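Glyoxalase family protein (Bacillus cereus, PDB 1SS4) is of unknown function but belongs to the glyoxalase (VOC) superfamily, whose members typically bind a metal ion, and may act as a methylmalonyl-CoA epimerase. Local coordinates at residues Arg87-Arg98 and Tyr135-Leu143. Residues are numbered along the deposited sequence; the frame is centred on the assembly and turned at random.
Sequences RTAPVNALGYLR and YIRGVEGIL. With FMT (formic acid), chain F.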
# COMPACT_ATOMS: atom_id res chain seq x y z
N ARG A 87 6.76 -10.83 -0.57
CA ARG A 87 7.32 -9.99 0.49
C ARG A 87 8.72 -9.51 0.14
O ARG A 87 9.06 -8.37 0.45
CB ARG A 87 7.38 -10.75 1.81
CG ARG A 87 6.04 -10.94 2.49
CD ARG A 87 6.20 -11.88 3.70
NE ARG A 87 6.82 -13.16 3.33
CZ ARG A 87 7.21 -14.09 4.20
NH1 ARG A 87 7.06 -13.89 5.52
NH2 ARG A 87 7.76 -15.21 3.77
N THR A 88 9.52 -10.36 -0.50
CA THR A 88 10.87 -9.95 -0.86
C THR A 88 11.05 -9.73 -2.36
O THR A 88 12.12 -9.96 -2.91
CB THR A 88 11.92 -10.98 -0.32
OG1 THR A 88 11.47 -12.32 -0.57
CG2 THR A 88 12.12 -10.81 1.20
N ALA A 89 9.99 -9.28 -3.03
CA ALA A 89 10.05 -9.03 -4.46
C ALA A 89 11.11 -7.98 -4.74
O ALA A 89 11.39 -7.12 -3.89
CB ALA A 89 8.68 -8.53 -4.97
N PRO A 90 11.74 -8.03 -5.92
CA PRO A 90 12.75 -7.01 -6.19
C PRO A 90 12.11 -5.62 -6.31
O PRO A 90 10.89 -5.50 -6.53
CB PRO A 90 13.39 -7.47 -7.51
CG PRO A 90 12.43 -8.44 -8.09
CD PRO A 90 11.77 -9.12 -6.92
N VAL A 91 12.91 -4.58 -6.13
CA VAL A 91 12.38 -3.23 -6.24
C VAL A 91 11.82 -3.04 -7.65
O VAL A 91 10.74 -2.46 -7.82
CB VAL A 91 13.48 -2.18 -5.97
CG1 VAL A 91 12.94 -0.79 -6.24
CG2 VAL A 91 13.99 -2.30 -4.53
N ASN A 92 12.54 -3.52 -8.66
CA ASN A 92 12.07 -3.37 -10.04
C ASN A 92 11.15 -4.53 -10.45
O ASN A 92 11.51 -5.40 -11.26
CB ASN A 92 13.27 -3.21 -11.02
CG ASN A 92 14.28 -4.37 -10.94
OD1 ASN A 92 14.57 -4.90 -9.86
ND2 ASN A 92 14.85 -4.73 -12.09
N ALA A 93 9.97 -4.55 -9.84
CA ALA A 93 8.94 -5.55 -10.11
C ALA A 93 7.61 -4.84 -10.18
O ALA A 93 7.41 -3.82 -9.53
CB ALA A 93 8.89 -6.62 -9.00
N LEU A 94 6.70 -5.38 -10.96
CA LEU A 94 5.38 -4.79 -11.11
C LEU A 94 4.49 -5.12 -9.91
O LEU A 94 4.53 -6.24 -9.39
CB LEU A 94 4.74 -5.29 -12.41
CG LEU A 94 5.47 -4.84 -13.69
CD1 LEU A 94 5.27 -5.87 -14.80
CD2 LEU A 94 5.00 -3.44 -14.10
N GLY A 95 3.70 -4.14 -9.48
CA GLY A 95 2.80 -4.33 -8.34
C GLY A 95 3.15 -3.43 -7.15
O GLY A 95 4.04 -2.58 -7.24
N TYR A 96 2.42 -3.60 -6.05
CA TYR A 96 2.66 -2.79 -4.85
C TYR A 96 4.13 -2.87 -4.50
O TYR A 96 4.72 -3.95 -4.48
CB TYR A 96 1.81 -3.29 -3.69
CG TYR A 96 0.35 -2.92 -3.83
CD1 TYR A 96 -0.06 -1.60 -3.64
CD2 TYR A 96 -0.61 -3.87 -4.18
CE1 TYR A 96 -1.37 -1.23 -3.77
CE2 TYR A 96 -1.94 -3.52 -4.32
CZ TYR A 96 -2.31 -2.20 -4.11
OH TYR A 96 -3.61 -1.80 -4.21
N LEU A 97 4.73 -1.71 -4.21
CA LEU A 97 6.16 -1.68 -3.92
C LEU A 97 6.51 -1.40 -2.46
O LEU A 97 7.15 -2.22 -1.78
CB LEU A 97 6.84 -0.61 -4.80
CG LEU A 97 8.35 -0.44 -4.60
CD1 LEU A 97 9.05 -1.73 -4.95
CD2 LEU A 97 8.89 0.71 -5.48
N ARG A 98 6.11 -0.23 -1.99
CA ARG A 98 6.43 0.10 -0.61
C ARG A 98 5.60 1.26 -0.11
O ARG A 98 5.11 2.06 -0.90
CB ARG A 98 7.91 0.49 -0.52
CG ARG A 98 8.28 1.68 -1.45
CD ARG A 98 8.46 2.95 -0.64
NE ARG A 98 8.57 4.17 -1.44
CZ ARG A 98 7.54 4.94 -1.77
NH1 ARG A 98 6.32 4.61 -1.38
NH2 ARG A 98 7.74 6.08 -2.43
N TYR A 135 15.59 3.05 1.73
CA TYR A 135 14.68 1.91 1.63
C TYR A 135 15.22 0.91 2.62
O TYR A 135 16.43 0.71 2.72
CB TYR A 135 14.70 1.28 0.24
CG TYR A 135 13.78 1.89 -0.79
CD1 TYR A 135 13.56 1.24 -2.01
CD2 TYR A 135 13.15 3.11 -0.56
CE1 TYR A 135 12.73 1.80 -2.98
CE2 TYR A 135 12.33 3.68 -1.52
CZ TYR A 135 12.13 3.02 -2.73
OH TYR A 135 11.34 3.60 -3.68
N ILE A 136 14.32 0.27 3.35
CA ILE A 136 14.69 -0.71 4.34
C ILE A 136 13.83 -1.93 4.16
O ILE A 136 12.65 -1.81 3.83
CB ILE A 136 14.39 -0.17 5.76
CG1 ILE A 136 15.29 1.03 6.05
CG2 ILE A 136 14.57 -1.27 6.80
CD1 ILE A 136 16.74 0.67 6.18
N ARG A 137 14.44 -3.11 4.35
CA ARG A 137 13.72 -4.37 4.32
C ARG A 137 13.43 -4.59 5.81
O ARG A 137 14.36 -4.83 6.61
CB ARG A 137 14.62 -5.50 3.79
CG ARG A 137 14.94 -5.41 2.30
CD ARG A 137 14.08 -6.36 1.51
NE ARG A 137 14.17 -6.16 0.07
CZ ARG A 137 13.13 -6.30 -0.75
NH1 ARG A 137 11.96 -6.64 -0.24
NH2 ARG A 137 13.26 -6.12 -2.07
N GLY A 138 12.16 -4.47 6.18
CA GLY A 138 11.81 -4.63 7.58
C GLY A 138 11.35 -6.02 7.95
O GLY A 138 11.93 -7.01 7.51
N VAL A 139 10.31 -6.09 8.78
CA VAL A 139 9.78 -7.38 9.21
C VAL A 139 9.52 -8.29 8.01
O VAL A 139 8.89 -7.89 7.02
CB VAL A 139 8.50 -7.20 10.06
CG1 VAL A 139 7.39 -6.55 9.24
CG2 VAL A 139 8.06 -8.56 10.62
N GLU A 140 10.05 -9.51 8.09
CA GLU A 140 9.90 -10.49 7.03
C GLU A 140 10.32 -9.99 5.65
O GLU A 140 9.73 -10.38 4.63
CB GLU A 140 8.45 -10.97 7.03
CG GLU A 140 8.10 -11.80 8.26
CD GLU A 140 6.60 -12.02 8.46
OE1 GLU A 140 5.87 -12.05 7.45
OE2 GLU A 140 6.16 -12.18 9.62
N GLY A 141 11.33 -9.13 5.62
CA GLY A 141 11.84 -8.57 4.38
C GLY A 141 10.97 -7.56 3.64
O GLY A 141 11.32 -7.11 2.55
N ILE A 142 9.84 -7.19 4.24
CA ILE A 142 8.91 -6.25 3.61
C ILE A 142 9.54 -4.87 3.37
O ILE A 142 10.10 -4.25 4.27
CB ILE A 142 7.62 -6.15 4.45
CG1 ILE A 142 6.90 -7.51 4.40
CG2 ILE A 142 6.69 -5.03 3.93
CD1 ILE A 142 5.80 -7.69 5.42
N LEU A 143 9.43 -4.40 2.13
CA LEU A 143 10.01 -3.12 1.74
C LEU A 143 9.25 -1.90 2.27
O LEU A 143 8.04 -1.75 2.05
CB LEU A 143 10.08 -3.04 0.21
CG LEU A 143 10.91 -1.89 -0.37
CD1 LEU A 143 12.38 -2.11 -0.02
CD2 LEU A 143 10.72 -1.84 -1.90
C FMT F . 16.92 -5.81 -2.14
O1 FMT F . 16.77 -6.04 -0.89
O2 FMT F . 16.13 -4.90 -2.56
O HOH W 1 7.81 -5.94 0.31
O HOH W 2 10.15 -6.16 -1.87
O HOH W 3 10.53 6.89 -3.25
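R87 and T88, in the loop that leads into strand 95-103, run past the turn at G141 and I142 (CA of R87 to CA of I142 5.1 Å), while R98, already in that strand, lies beside L143. Strands 95-103 and 143-149 are parallel neighbours in the second of two four-stranded sheets (strand order 1-4-3-2), each built by a βαβββ module of the glyoxalase fold, and 135-143 spans the turn of the hairpin formed by the last two strands. R137 ties the loop to this turn. Rotation about CB-CG (chi2 -101°) bends its chain and carries the guanidinium to the loop, where NH2 donates to A89 O (2.8 Å). NH1 donates to G141 O, nearly straight at 169°. NE and NH2 also donate to the two oxygens of a formic acid molecule, probably from crystallisation. A water accepts from L143 N and donates to R87 O, bridging the backbones. R87 NH1 meets E140 OE1 in a salt bridge (2.9 Å), from above the carboxylate plane; E20 OE2 also pairs with R87 NH1, E20 N donates to E140 OE1, and D85 OD1 forms a salt bridge with R87 NE. The R98 guanidinium stands perpendicular to the Y135 ring and brings its edge to CE2; its NH1 is hydrogen-bonded to OD1 of N14 of the second subunit. V91 CG1 touches the ring edge at CE1, and L143 CD2 presses tightly on L97 CD1, 3.5 Å away.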